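Local coordinates for protein putative nitroreductase (Thermotoga maritima, PDB 1VKW) that is of unproven function but probably acts as an oxidoreductase related to the FMN-dependent nitroreductases, at residues L45-T50 against Y80-E85; E150-A155 against S188-T193; P156-R161 against P180-I185; R161-I166 against I175-P180. All blocks are in the same frame, centred on the assembly; numbering follows the deposited sequence.

How the interactions relate
All four interactions belong to the nitroreductase-like part of a single chain, and helix 180-198 ties most of them together. Interaction 1 comes first along the chain and is complete before the others begin. Interaction 2 closes a longer loop, inside which interaction 3 is nested, with interaction 4 nested inside that. Interactions 2 and 3 use successive parts of helix 180-198, their centres about 12 Å apart, whereas interaction 4 joins the hairpin leading into that helix and lies about 7 Å, centre to centre, from interaction 3. Interaction 1, on helix 74-93, meets interaction 2 through Glu85 and His189. The two long helices thus pack against each other, with the hairpin joined to the second.

Interaction 1: L45-T50 against Y80-E85; sequences LVKFIT and YGFQGE
Gln83 reaches from helix 74-93 to residues 46-48 and touches all three. Its CB and CG both meet the Val46 methyl CG2, CG at 3.8 Å, the two side chains crossing at about a right angle. CG also lies 3.7 Å from Lys47 O. Beyond CG the chain is extended (chi2 173°), and this carries CD past Val46 to within 3.9 Å of Phe48 CB. The amide nitrogen NE2 comes closest, 3.2 Å from Phe48 CB, while its hydrogen bonds go to Glu79 and Lys51 O; OE1 accepts from Leu53 N and Trp55 NE1. Both ends of this buried amide are therefore held, and the loop between helix 35-43 and strand 56-58 is laid along helix 74-93 in this two-sheet alpha+beta fold of the nitroreductase type. Phe82, the residue just before it on the helix, supplies the apolar half. Ile49 CD1 sits over one face of its ring, toward the rim, 4.1 Å from Phe82 CG. Lys47 CG lies in the ring plane at the edge, 3.8 Å from Phe82 CE2. Lys47 O approaches Phe82 CE2 at 3.3 Å and accepts a hydrogen bond from Gln86, while the lysine's NZ turns off to a salt bridge with Glu201.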
loop_
_atom_site.group_PDB
_atom_site.type_symbol
_atom_site.label_atom_id
_atom_site.label_comp_id
_atom_site.label_asym_id
_atom_site.label_seq_id
_atom_site.Cartn_x
_atom_site.Cartn_y
_atom_site.Cartn_z
ATOM N N LEU A 45 9.514 3.779 -9.111
ATOM C CA LEU A 45 9.438 5.160 -8.648
ATOM C C LEU A 45 8.481 5.204 -7.465
ATOM O O LEU A 45 7.320 4.781 -7.576
ATOM C CB LEU A 45 8.956 6.105 -9.755
ATOM C CG LEU A 45 9.201 7.598 -9.491
ATOM C CD1 LEU A 45 10.653 7.949 -9.772
ATOM C CD2 LEU A 45 8.273 8.470 -10.331
ATOM N N VAL A 46 8.974 5.700 -6.332
ATOM C CA VAL A 46 8.172 5.768 -5.109
ATOM C C VAL A 46 7.919 7.223 -4.734
ATOM O O VAL A 46 8.827 8.049 -4.790
ATOM C CB VAL A 46 8.840 4.986 -3.924
ATOM C CG1 VAL A 46 10.100 5.684 -3.407
ATOM C CG2 VAL A 46 7.842 4.770 -2.789
ATOM N N LYS A 47 6.670 7.536 -4.388
ATOM C CA LYS A 47 6.331 8.846 -3.841
ATOM C C LYS A 47 6.635 8.834 -2.345
ATOM O O LYS A 47 6.418 7.828 -1.669
ATOM C CB LYS A 47 4.851 9.151 -4.063
ATOM C CG LYS A 47 4.427 10.517 -3.556
ATOM C CD LYS A 47 4.840 11.613 -4.504
ATOM C CE LYS A 47 4.314 12.964 -4.031
ATOM N NZ LYS A 47 4.541 14.019 -5.057
ATOM N N PHE A 48 7.149 9.942 -1.829
ATOM C CA PHE A 48 7.371 10.068 -0.394
ATOM C C PHE A 48 6.908 11.434 0.101
ATOM O O PHE A 48 6.783 12.385 -0.680
ATOM C CB PHE A 48 8.837 9.788 -0.030
ATOM C CG PHE A 48 9.837 10.673 -0.729
ATOM C CD1 PHE A 48 10.160 11.919 -0.217
ATOM C CD2 PHE A 48 10.495 10.236 -1.871
ATOM C CE1 PHE A 48 11.111 12.727 -0.845
ATOM C CE2 PHE A 48 11.427 11.034 -2.507
ATOM C CZ PHE A 48 11.744 12.282 -1.994
ATOM N N ILE A 49 6.626 11.517 1.396
ATOM C CA ILE A 49 6.098 12.735 1.987
ATOM C C ILE A 49 7.232 13.678 2.404
ATOM O O ILE A 49 7.195 14.874 2.092
ATOM C CB ILE A 49 5.204 12.388 3.196
ATOM C CG1 ILE A 49 4.000 11.556 2.744
ATOM C CG2 ILE A 49 4.723 13.653 3.892
ATOM C CD1 ILE A 49 3.355 10.753 3.859
ATOM N N THR A 50 8.219 13.135 3.119
ATOM C CA THR A 50 9.352 13.911 3.633
ATOM C C THR A 50 10.675 13.372 3.107
ATOM O O THR A 50 11.440 14.100 2.467
ATOM C CB THR A 50 9.348 13.894 5.185
ATOM O OG1 THR A 50 8.271 14.710 5.669
ATOM C CG2 THR A 50 10.580 14.549 5.763
ATOM N N TYR A 80 6.820 4.981 6.436
ATOM C CA TYR A 80 7.048 3.544 6.255
ATOM C C TYR A 80 5.829 2.866 5.615
ATOM O O TYR A 80 5.956 2.145 4.622
ATOM C CB TYR A 80 7.420 2.873 7.587
ATOM C CG TYR A 80 8.084 1.517 7.404
ATOM C CD1 TYR A 80 9.462 1.408 7.288
ATOM C CD2 TYR A 80 7.328 0.350 7.315
ATOM C CE1 TYR A 80 10.074 0.177 7.100
ATOM C CE2 TYR A 80 7.941 -0.896 7.132
ATOM C CZ TYR A 80 9.315 -0.971 7.021
ATOM O OH TYR A 80 9.937 -2.191 6.834
ATOM N N GLY A 81 4.647 3.123 6.168
ATOM C CA GLY A 81 3.404 2.613 5.598
ATOM C C GLY A 81 3.144 3.108 4.187
ATOM O O GLY A 81 2.770 2.334 3.315
ATOM N N PHE A 82 3.381 4.398 3.961
ATOM C CA PHE A 82 3.119 5.040 2.668
ATOM C C PHE A 82 3.996 4.459 1.550
ATOM O O PHE A 82 3.497 4.054 0.495
ATOM C CB PHE A 82 3.332 6.553 2.805
ATOM C CG PHE A 82 2.923 7.346 1.589
ATOM C CD1 PHE A 82 1.575 7.488 1.253
ATOM C CD2 PHE A 82 3.880 7.955 0.783
ATOM C CE1 PHE A 82 1.191 8.229 0.130
ATOM C CE2 PHE A 82 3.503 8.686 -0.344
ATOM C CZ PHE A 82 2.153 8.822 -0.671
ATOM N N GLN A 83 5.300 4.384 1.800
ATOM C CA GLN A 83 6.227 3.838 0.815
ATOM C C GLN A 83 6.102 2.329 0.706
ATOM O O GLN A 83 6.169 1.781 -0.392
ATOM C CB GLN A 83 7.665 4.242 1.146
ATOM C CG GLN A 83 7.928 5.713 0.914
ATOM C CD GLN A 83 9.296 6.157 1.397
ATOM O OE1 GLN A 83 10.279 5.430 1.268
ATOM N NE2 GLN A 83 9.359 7.359 1.953
ATOM N N GLY A 84 5.930 1.670 1.848
ATOM C CA GLY A 84 5.800 0.221 1.918
ATOM C C GLY A 84 4.609 -0.325 1.143
ATOM O O GLY A 84 4.725 -1.338 0.453
ATOM N N GLU A 85 3.464 0.343 1.237
ATOM C CA GLU A 85 2.297 -0.105 0.493
ATOM C C GLU A 85 2.450 0.148 -1.013
ATOM O O GLU A 85 1.928 -0.624 -1.811
ATOM C CB GLU A 85 1.010 0.487 1.065
ATOM C CG GLU A 85 -0.280 -0.064 0.454
ATOM C CD GLU A 85 -0.566 -1.534 0.738
ATOM O OE1 GLU A 85 0.229 -2.203 1.428
ATOM O OE2 GLU A 85 -1.619 -2.034 0.272
#

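Interaction 2: E150-A155 against S188-T193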
loop_
_atom_site.group_PDB
_atom_site.type_symbol
_atom_site.label_atom_id
_atom_site.label_comp_id
_atom_site.label_asym_id
_atom_site.label_seq_id
_atom_site.Cartn_x
_atom_site.Cartn_y
_atom_site.Cartn_z
ATOM N N GLU A 150 -13.532 3.620 -1.419
ATOM C CA GLU A 150 -13.664 2.176 -1.537
ATOM C C GLU A 150 -12.299 1.517 -1.680
ATOM O O GLU A 150 -12.024 0.490 -1.063
ATOM C CB GLU A 150 -14.556 1.814 -2.735
ATOM C CG GLU A 150 -16.031 2.127 -2.520
ATOM C CD GLU A 150 -16.874 2.088 -3.785
ATOM O OE1 GLU A 150 -16.365 1.712 -4.867
ATOM O OE2 GLU A 150 -18.082 2.428 -3.693
HETATM N N MSE A 151 -11.436 2.110 -2.496
HETATM C CA MSE A 151 -10.085 1.563 -2.718
HETATM C C MSE A 151 -9.196 1.717 -1.488
HETATM O O MSE A 151 -8.339 0.872 -1.231
HETATM C CB MSE A 151 -9.417 2.251 -3.905
HETATM C CG MSE A 151 -10.072 1.986 -5.227
HETATM SE SE MSE A 151 -10.066 0.084 -5.718
HETATM C CE MSE A 151 -11.904 -0.386 -5.042
ATOM N N THR A 152 -9.397 2.801 -0.741
ATOM C CA THR A 152 -8.674 3.045 0.502
ATOM C C THR A 152 -9.032 2.014 1.590
ATOM O O THR A 152 -8.137 1.535 2.291
ATOM C CB THR A 152 -8.965 4.492 1.011
ATOM O OG1 THR A 152 -8.535 5.446 0.028
ATOM C CG2 THR A 152 -8.166 4.830 2.261
ATOM N N ILE A 153 -10.325 1.683 1.707
ATOM C CA ILE A 153 -10.822 0.690 2.693
ATOM C C ILE A 153 -10.280 -0.715 2.444
ATOM O O ILE A 153 -10.192 -1.511 3.369
ATOM C CB ILE A 153 -12.401 0.626 2.698
ATOM C CG1 ILE A 153 -13.020 1.959 3.133
ATOM C CG2 ILE A 153 -12.922 -0.524 3.584
ATOM C CD1 ILE A 153 -12.241 2.685 4.159
ATOM N N LEU A 154 -9.929 -1.023 1.201
ATOM C CA LEU A 154 -9.331 -2.322 0.896
ATOM C C LEU A 154 -7.867 -2.424 1.337
ATOM O O LEU A 154 -7.257 -3.474 1.184
ATOM C CB LEU A 154 -9.477 -2.654 -0.597
ATOM C CG LEU A 154 -10.940 -2.744 -1.071
ATOM C CD1 LEU A 154 -11.040 -2.862 -2.568
ATOM C CD2 LEU A 154 -11.694 -3.893 -0.387
ATOM N N ALA A 155 -7.305 -1.348 1.883
ATOM C CA ALA A 155 -5.932 -1.371 2.384
ATOM C C ALA A 155 -5.806 -2.399 3.493
ATOM O O ALA A 155 -6.782 -2.663 4.199
ATOM C CB ALA A 155 -5.525 0.013 2.916
ATOM N N SER A 188 -1.509 5.792 0.932
ATOM C CA SER A 188 -0.946 5.348 -0.348
ATOM C C SER A 188 -2.032 4.955 -1.340
ATOM O O SER A 188 -1.948 5.305 -2.522
ATOM C CB SER A 188 0.054 4.194 -0.164
ATOM O OG SER A 188 -0.593 2.949 0.062
ATOM N N HIS A 189 -3.058 4.245 -0.874
ATOM C CA HIS A 189 -4.188 3.880 -1.739
ATOM C C HIS A 189 -4.949 5.093 -2.237
ATOM O O HIS A 189 -5.329 5.154 -3.403
ATOM C CB HIS A 189 -5.159 2.926 -1.022
ATOM C CG HIS A 189 -4.616 1.544 -0.820
ATOM N ND1 HIS A 189 -5.397 0.412 -0.942
ATOM C CD2 HIS A 189 -3.373 1.111 -0.509
ATOM C CE1 HIS A 189 -4.653 -0.657 -0.707
ATOM N NE2 HIS A 189 -3.424 -0.261 -0.433
ATOM N N ALA A 190 -5.201 6.052 -1.347
ATOM C CA ALA A 190 -5.939 7.251 -1.718
ATOM C C ALA A 190 -5.119 8.087 -2.702
ATOM O O ALA A 190 -5.629 8.569 -3.703
ATOM C CB ALA A 190 -6.284 8.050 -0.502
ATOM N N TYR A 191 -3.838 8.241 -2.406
ATOM C CA TYR A 191 -2.930 8.970 -3.278
ATOM C C TYR A 191 -2.848 8.365 -4.687
ATOM O O TYR A 191 -3.025 9.055 -5.683
ATOM C CB TYR A 191 -1.540 9.043 -2.645
ATOM C CG TYR A 191 -0.508 9.531 -3.617
ATOM C CD1 TYR A 191 -0.291 10.894 -3.809
ATOM C CD2 TYR A 191 0.237 8.628 -4.368
ATOM C CE1 TYR A 191 0.661 11.346 -4.725
ATOM C CE2 TYR A 191 1.180 9.064 -5.295
ATOM C CZ TYR A 191 1.389 10.420 -5.468
ATOM O OH TYR A 191 2.333 10.830 -6.379
ATOM N N LEU A 192 -2.591 7.066 -4.761
ATOM C CA LEU A 192 -2.438 6.384 -6.046
ATOM C C LEU A 192 -3.728 6.353 -6.883
ATOM O O LEU A 192 -3.679 6.494 -8.101
ATOM C CB LEU A 192 -1.875 4.968 -5.833
ATOM C CG LEU A 192 -0.425 4.883 -5.325
ATOM C CD1 LEU A 192 -0.070 3.459 -4.924
ATOM C CD2 LEU A 192 0.577 5.410 -6.343
ATOM N N THR A 193 -4.883 6.176 -6.250
ATOM C CA THR A 193 -6.145 6.162 -7.002
ATOM C C THR A 193 -6.545 7.565 -7.443
ATOM O O THR A 193 -7.003 7.764 -8.579
ATOM C CB THR A 193 -7.272 5.502 -6.204
ATOM O OG1 THR A 193 -7.407 6.143 -4.936
ATOM C CG2 THR A 193 -6.931 4.049 -5.872
#
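His189 fits closely against the end of helix 143-153. Its ND1 donates to Met151 O at 3.0 Å, a fairly straight bond (162°) with the oxygen nearly in the ring plane. That carbonyl is available because Ala155 N turns to Thr152 O as the helix ends. Ala155 CB lies over the centre of the imidazole face, 3.8 Å from the ring centroid, a CH-pi contact, and Ala155 CA presses to 3.4 Å from His189 CE1. NE2 is held by Glu85 of helix 74-93, so both ring nitrogens are engaged and the ring cannot easily flip. An alanine in place of His189 would probably leave Met151 O and Glu85 OE2 without the ring nitrogens that bond them and open a gap over Ala155. Packing is sparser toward the other end. Thr193 OG1 bonds back to His189 O, which leaves CG2 as the branch that meets Met151 CB at 3.6 Å. From there Met151, a partly exposed selenomethionine, bends at chi2 and chi3 and leads its end away from helix 180-198. Thr152 OG1 touches Ala190 CB, while its hydrogen bond goes to Ile148 O. It is a buried helix-helix contact in which one histidine joins three helices of the nitroreductase-like fold.

Interaction 3: P156-R161 against P180-I185; sequences PSALNR and PVDLGI
Asp182 receives the backbone N-H of Ala158 on OD1, at 3.0 Å from Ala158 N and with an angle of 166°, the donor arriving 37° above the carboxylate plane. The other oxygen, OD2, faces Arg161 and a water. The water donates to Asp182 OD2 at 2.7 Å and in turn accepts from Arg161 NH2 at 3.1 Å, bridging the two charges. The direct salt bridge is looser: Arg161 NE and NH2 both point the edge of the guanidinium at Asp182 OD2, but the NH2–OD2 separation is 3.5 Å and both hydrogen bonds are weak. The two planar groups stand 72° apart, and both nitrogens address the one oxygen, OD2. Arg161 gets there because its chain is extended from CG to NE, after a first torsion that sets CG between the backbone N and the carbonyl carbon. The loop is shaped to offer Ala158 N: Asn160 N bonds to Ser157 O in a type II turn, and Ser157 OG is taken by Gln162 N. Around this polar centre the packing is close. Ser157 CA lies 3.4 Å from Asp182 OD1, and Ala158 CB also borders the carboxylate. One helical turn on, Pro156 CD meets Ile185 CG2 at 3.5 Å; the same methyl covers Pro156 O, which is buried without a polar partner. The arrangement is that of an acidic side chain in the first turn of a helix, where the helix end would probably stabilise its charge, holding the turn of a preceding loop.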
loop_
_atom_site.group_PDB
_atom_site.type_symbol
_atom_site.label_atom_id
_atom_site.label_comp_id
_atom_site.label_asym_id
_atom_site.label_seq_id
_atom_site.Cartn_x
_atom_site.Cartn_y
_atom_site.Cartn_z
ATOM N N PRO A 156 -4.618 -2.981 3.652
ATOM C CA PRO A 156 -4.371 -3.854 4.777
ATOM C C PRO A 156 -4.116 -3.004 6.011
ATOM O O PRO A 156 -3.812 -1.808 5.905
ATOM C CB PRO A 156 -3.110 -4.615 4.364
ATOM C CG PRO A 156 -2.360 -3.634 3.515
ATOM C CD PRO A 156 -3.429 -2.855 2.789
ATOM N N SER A 157 -4.277 -3.623 7.171
ATOM C CA SER A 157 -3.962 -2.981 8.440
ATOM C C SER A 157 -3.562 -4.064 9.426
ATOM O O SER A 157 -4.055 -5.192 9.336
ATOM C CB SER A 157 -5.161 -2.180 8.955
ATOM O OG SER A 157 -6.328 -2.984 9.098
ATOM N N ALA A 158 -2.658 -3.719 10.345
ATOM C CA ALA A 158 -2.281 -4.597 11.439
ATOM C C ALA A 158 -3.511 -5.200 12.110
ATOM O O ALA A 158 -4.399 -4.465 12.560
ATOM C CB ALA A 158 -1.456 -3.829 12.459
ATOM N N LEU A 159 -3.555 -6.531 12.159
ATOM C CA LEU A 159 -4.669 -7.298 12.749
ATOM C C LEU A 159 -6.059 -6.990 12.159
ATOM O O LEU A 159 -7.073 -7.246 12.808
ATOM C CB LEU A 159 -4.705 -7.103 14.276
ATOM C CG LEU A 159 -3.491 -7.571 15.073
ATOM C CD1 LEU A 159 -3.788 -7.499 16.572
ATOM C CD2 LEU A 159 -3.091 -8.983 14.678
ATOM N N ASN A 160 -6.093 -6.493 10.921
ATOM C CA ASN A 160 -7.326 -6.028 10.270
ATOM C C ASN A 160 -8.174 -5.060 11.104
ATOM O O ASN A 160 -9.407 -5.026 11.008
ATOM C CB ASN A 160 -8.188 -7.201 9.786
ATOM C CG ASN A 160 -9.160 -6.792 8.680
ATOM O OD1 ASN A 160 -8.869 -5.898 7.883
ATOM N ND2 ASN A 160 -10.325 -7.436 8.639
ATOM N N ARG A 161 -7.518 -4.220 11.887
ATOM C CA ARG A 161 -8.289 -3.334 12.743
ATOM C C ARG A 161 -8.844 -2.137 11.998
ATOM O O ARG A 161 -9.736 -1.485 12.520
ATOM C CB ARG A 161 -7.508 -2.909 13.964
ATOM C CG ARG A 161 -6.316 -2.054 13.706
ATOM C CD ARG A 161 -5.394 -2.028 14.910
ATOM N NE ARG A 161 -4.029 -1.675 14.550
ATOM C CZ ARG A 161 -2.993 -1.769 15.369
ATOM N NH1 ARG A 161 -3.152 -2.180 16.617
ATOM N NH2 ARG A 161 -1.794 -1.428 14.936
ATOM N N PRO A 180 0.172 5.041 12.870
ATOM C CA PRO A 180 0.812 5.766 11.791
ATOM C C PRO A 180 1.140 4.890 10.579
ATOM O O PRO A 180 0.936 5.323 9.455
ATOM C CB PRO A 180 2.058 6.381 12.454
ATOM C CG PRO A 180 2.287 5.609 13.702
ATOM C CD PRO A 180 0.961 5.084 14.119
ATOM N N VAL A 181 1.568 3.652 10.795
ATOM C CA VAL A 181 1.899 2.775 9.660
ATOM C C VAL A 181 0.643 2.500 8.829
ATOM O O VAL A 181 0.653 2.679 7.619
ATOM C CB VAL A 181 2.573 1.457 10.102
ATOM C CG1 VAL A 181 2.958 0.617 8.886
ATOM C CG2 VAL A 181 3.812 1.749 10.928
ATOM N N ASP A 182 -0.433 2.102 9.502
ATOM C CA ASP A 182 -1.728 1.864 8.860
ATOM C C ASP A 182 -2.251 3.126 8.157
ATOM O O ASP A 182 -2.782 3.044 7.058
ATOM C CB ASP A 182 -2.753 1.350 9.885
ATOM C CG ASP A 182 -2.315 0.032 10.560
ATOM O OD1 ASP A 182 -1.754 -0.847 9.878
ATOM O OD2 ASP A 182 -2.504 -0.218 11.768
ATOM N N LEU A 183 -2.088 4.285 8.799
ATOM C CA LEU A 183 -2.414 5.575 8.185
ATOM C C LEU A 183 -1.696 5.740 6.846
ATOM O O LEU A 183 -2.326 6.059 5.841
ATOM C CB LEU A 183 -2.031 6.742 9.105
ATOM C CG LEU A 183 -2.848 8.035 8.914
ATOM C CD1 LEU A 183 -2.472 9.050 9.981
ATOM C CD2 LEU A 183 -2.688 8.636 7.544
ATOM N N GLY A 184 -0.383 5.504 6.854
ATOM C CA GLY A 184 0.435 5.617 5.659
ATOM C C GLY A 184 -0.002 4.656 4.572
ATOM O O GLY A 184 -0.036 5.025 3.406
ATOM N N ILE A 185 -0.312 3.420 4.962
ATOM C CA ILE A 185 -0.790 2.394 4.025
ATOM C C ILE A 185 -2.063 2.866 3.306
ATOM O O ILE A 185 -2.129 2.859 2.076
ATOM C CB ILE A 185 -1.010 1.039 4.773
ATOM C CG1 ILE A 185 0.339 0.429 5.197
ATOM C CG2 ILE A 185 -1.743 0.028 3.897
ATOM C CD1 ILE A 185 0.211 -0.759 6.129
HETATM O O HOH W 1 -0.016 -0.957 12.387
#

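Interaction 4: R161-I166 against I175-P180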
loop_
_atom_site.group_PDB
_atom_site.type_symbol
_atom_site.label_atom_id
_atom_site.label_comp_id
_atom_site.label_asym_id
_atom_site.label_seq_id
_atom_site.Cartn_x
_atom_site.Cartn_y
_atom_site.Cartn_z
ATOM N N ARG A 161 -7.518 -4.220 11.887
ATOM C CA ARG A 161 -8.289 -3.334 12.743
ATOM C C ARG A 161 -8.844 -2.137 11.998
ATOM O O ARG A 161 -9.736 -1.485 12.520
ATOM C CB ARG A 161 -7.508 -2.909 13.964
ATOM C CG ARG A 161 -6.316 -2.054 13.706
ATOM C CD ARG A 161 -5.394 -2.028 14.910
ATOM N NE ARG A 161 -4.029 -1.675 14.550
ATOM C CZ ARG A 161 -2.993 -1.769 15.369
ATOM N NH1 ARG A 161 -3.152 -2.180 16.617
ATOM N NH2 ARG A 161 -1.794 -1.428 14.936
ATOM N N GLN A 162 -8.315 -1.853 10.802
ATOM C CA GLN A 162 -8.900 -0.870 9.870
ATOM C C GLN A 162 -9.067 0.474 10.565
ATOM O O GLN A 162 -10.178 1.001 10.643
ATOM C CB GLN A 162 -10.257 -1.364 9.351
ATOM C CG GLN A 162 -10.223 -2.691 8.624
ATOM C CD GLN A 162 -11.570 -3.413 8.632
ATOM O OE1 GLN A 162 -12.541 -2.955 8.013
ATOM N NE2 GLN A 162 -11.618 -4.558 9.293
ATOM N N PRO A 163 -7.964 1.019 11.082
ATOM C CA PRO A 163 -8.018 2.125 12.041
ATOM C C PRO A 163 -8.153 3.525 11.401
ATOM O O PRO A 163 -7.417 4.437 11.771
ATOM C CB PRO A 163 -6.671 1.988 12.770
ATOM C CG PRO A 163 -5.730 1.463 11.713
ATOM C CD PRO A 163 -6.567 0.612 10.792
ATOM N N TRP A 164 -9.099 3.700 10.485
ATOM C CA TRP A 164 -9.186 4.945 9.703
ATOM C C TRP A 164 -10.484 5.692 9.899
ATOM O O TRP A 164 -11.567 5.103 9.956
ATOM C CB TRP A 164 -9.018 4.656 8.217
ATOM C CG TRP A 164 -7.927 3.704 7.908
ATOM C CD1 TRP A 164 -6.596 3.899 8.087
ATOM C CD2 TRP A 164 -8.070 2.400 7.339
ATOM N NE1 TRP A 164 -5.898 2.791 7.674
ATOM C CE2 TRP A 164 -6.778 1.860 7.200
ATOM C CE3 TRP A 164 -9.162 1.635 6.927
ATOM C CZ2 TRP A 164 -6.548 0.586 6.670
ATOM C CZ3 TRP A 164 -8.926 0.363 6.392
ATOM C CH2 TRP A 164 -7.632 -0.137 6.271
ATOM N N LYS A 165 -10.372 7.007 9.991
ATOM C CA LYS A 165 -11.535 7.870 9.924
ATOM C C LYS A 165 -11.293 8.785 8.737
ATOM O O LYS A 165 -10.238 9.425 8.667
ATOM C CB LYS A 165 -11.679 8.659 11.228
ATOM C CG LYS A 165 -13.032 9.303 11.478
ATOM C CD LYS A 165 -13.126 9.834 12.944
ATOM C CE LYS A 165 -14.443 10.552 13.255
ATOM N NZ LYS A 165 -14.451 11.224 14.613
ATOM N N ILE A 166 -12.252 8.834 7.810
ATOM C CA ILE A 166 -12.082 9.520 6.527
ATOM C C ILE A 166 -13.114 10.626 6.378
ATOM O O ILE A 166 -14.305 10.431 6.676
ATOM C CB ILE A 166 -12.231 8.521 5.343
ATOM C CG1 ILE A 166 -11.296 7.315 5.516
ATOM C CG2 ILE A 166 -12.020 9.217 3.980
ATOM C CD1 ILE A 166 -11.528 6.214 4.452
ATOM N N ILE A 175 -7.577 11.554 6.029
ATOM C CA ILE A 175 -7.542 10.300 6.762
ATOM C C ILE A 175 -6.843 10.539 8.094
ATOM O O ILE A 175 -5.708 11.027 8.121
ATOM C CB ILE A 175 -6.763 9.237 5.970
ATOM C CG1 ILE A 175 -7.408 9.014 4.600
ATOM C CG2 ILE A 175 -6.691 7.930 6.754
ATOM C CD1 ILE A 175 -6.553 8.188 3.669
ATOM N N SER A 176 -7.523 10.190 9.184
ATOM C CA SER A 176 -6.962 10.264 10.531
ATOM C C SER A 176 -6.876 8.868 11.138
ATOM O O SER A 176 -7.777 8.035 10.941
ATOM C CB SER A 176 -7.835 11.136 11.431
ATOM O OG SER A 176 -8.163 12.370 10.812
ATOM N N SER A 177 -5.794 8.626 11.873
ATOM C CA SER A 177 -5.582 7.373 12.588
ATOM C C SER A 177 -4.568 7.547 13.717
ATOM O O SER A 177 -3.641 8.339 13.603
ATOM C CB SER A 177 -5.051 6.307 11.636
ATOM O OG SER A 177 -4.960 5.055 12.285
ATOM N N GLU A 178 -4.743 6.764 14.779
ATOM C CA GLU A 178 -3.760 6.636 15.864
ATOM C C GLU A 178 -2.599 5.683 15.517
ATOM O O GLU A 178 -1.653 5.543 16.301
ATOM C CB GLU A 178 -4.436 6.110 17.141
ATOM C CG GLU A 178 -5.752 6.774 17.542
ATOM C CD GLU A 178 -5.606 8.232 17.945
ATOM O OE1 GLU A 178 -4.613 8.892 17.563
ATOM O OE2 GLU A 178 -6.510 8.733 18.648
ATOM N N ARG A 179 -2.693 5.019 14.369
ATOM C CA ARG A 179 -1.743 3.989 13.946
ATOM C C ARG A 179 -1.013 4.461 12.691
ATOM O O ARG A 179 -1.531 4.312 11.580
ATOM C CB ARG A 179 -2.500 2.702 13.618
ATOM C CG ARG A 179 -3.320 2.189 14.754
ATOM C CD ARG A 179 -2.473 1.769 15.924
ATOM N NE ARG A 179 -3.275 1.351 17.050
ATOM C CZ ARG A 179 -2.770 0.948 18.203
ATOM N NH1 ARG A 179 -1.450 0.910 18.388
ATOM N NH2 ARG A 179 -3.587 0.582 19.177
ATOM N N PRO A 180 0.172 5.041 12.870
ATOM C CA PRO A 180 0.812 5.766 11.791
ATOM C C PRO A 180 1.140 4.890 10.579
ATOM O O PRO A 180 0.936 5.323 9.455
ATOM C CB PRO A 180 2.058 6.381 12.454
ATOM C CG PRO A 180 2.287 5.609 13.702
ATOM C CD PRO A 180 0.961 5.084 14.119
HETATM O O HOH W 2 -7.262 5.091 15.028
HETATM O O HOH W 3 -10.054 12.388 8.756
#
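Ser177 OG is held by two hydrogen bonds: it donates to Pro163 O at 2.6 Å and accepts from Arg179 N at 3.1 Å, the latter forming an ST turn. Its position, anti to the backbone N (chi1 -174°), carries the hydroxyl toward Pro163. This bond continues the beta hairpin of strands 165-168 and 172-176 beyond its regular part, where Pro163 is the centre of an inverse gamma turn and Arg179 is the N-cap residue of helix 180-198. Within the hairpin Lys165 and Ser176 form an antiparallel hydrogen-bonded pair, Lys165 N to Ser176 O and Ser176 N to Lys165 O, each 2.9 Å. A water links Lys165 O and Ser176 OG, and Ser176 OG also bonds to Thr211. Nearby, the disulfide of Cys174 and Cys213 links the second strand to its neighbour 211-215.

At the far end two arginines lie flat on each other, their guanidinium centres 3.9 Å apart and the planes at 8°. The like charges are close, and the long, weak ion pair of Arg161 with Asp182 probably eases their repulsion. Arg179 CD sits over the Arg161 guanidinium, 3.4 Å from NH2, while Arg179 CG borders Pro163 CB. A leucine in place of Arg161 would probably leave Arg179 without its flat partner and freer to turn. Trp164 CD1 packs 4.2 Å from Ile175 CG2; on the sheet face bearing Ile166 and Ile175, Ile166 CG1 meets Ile175 CG1 at 4.3 Å.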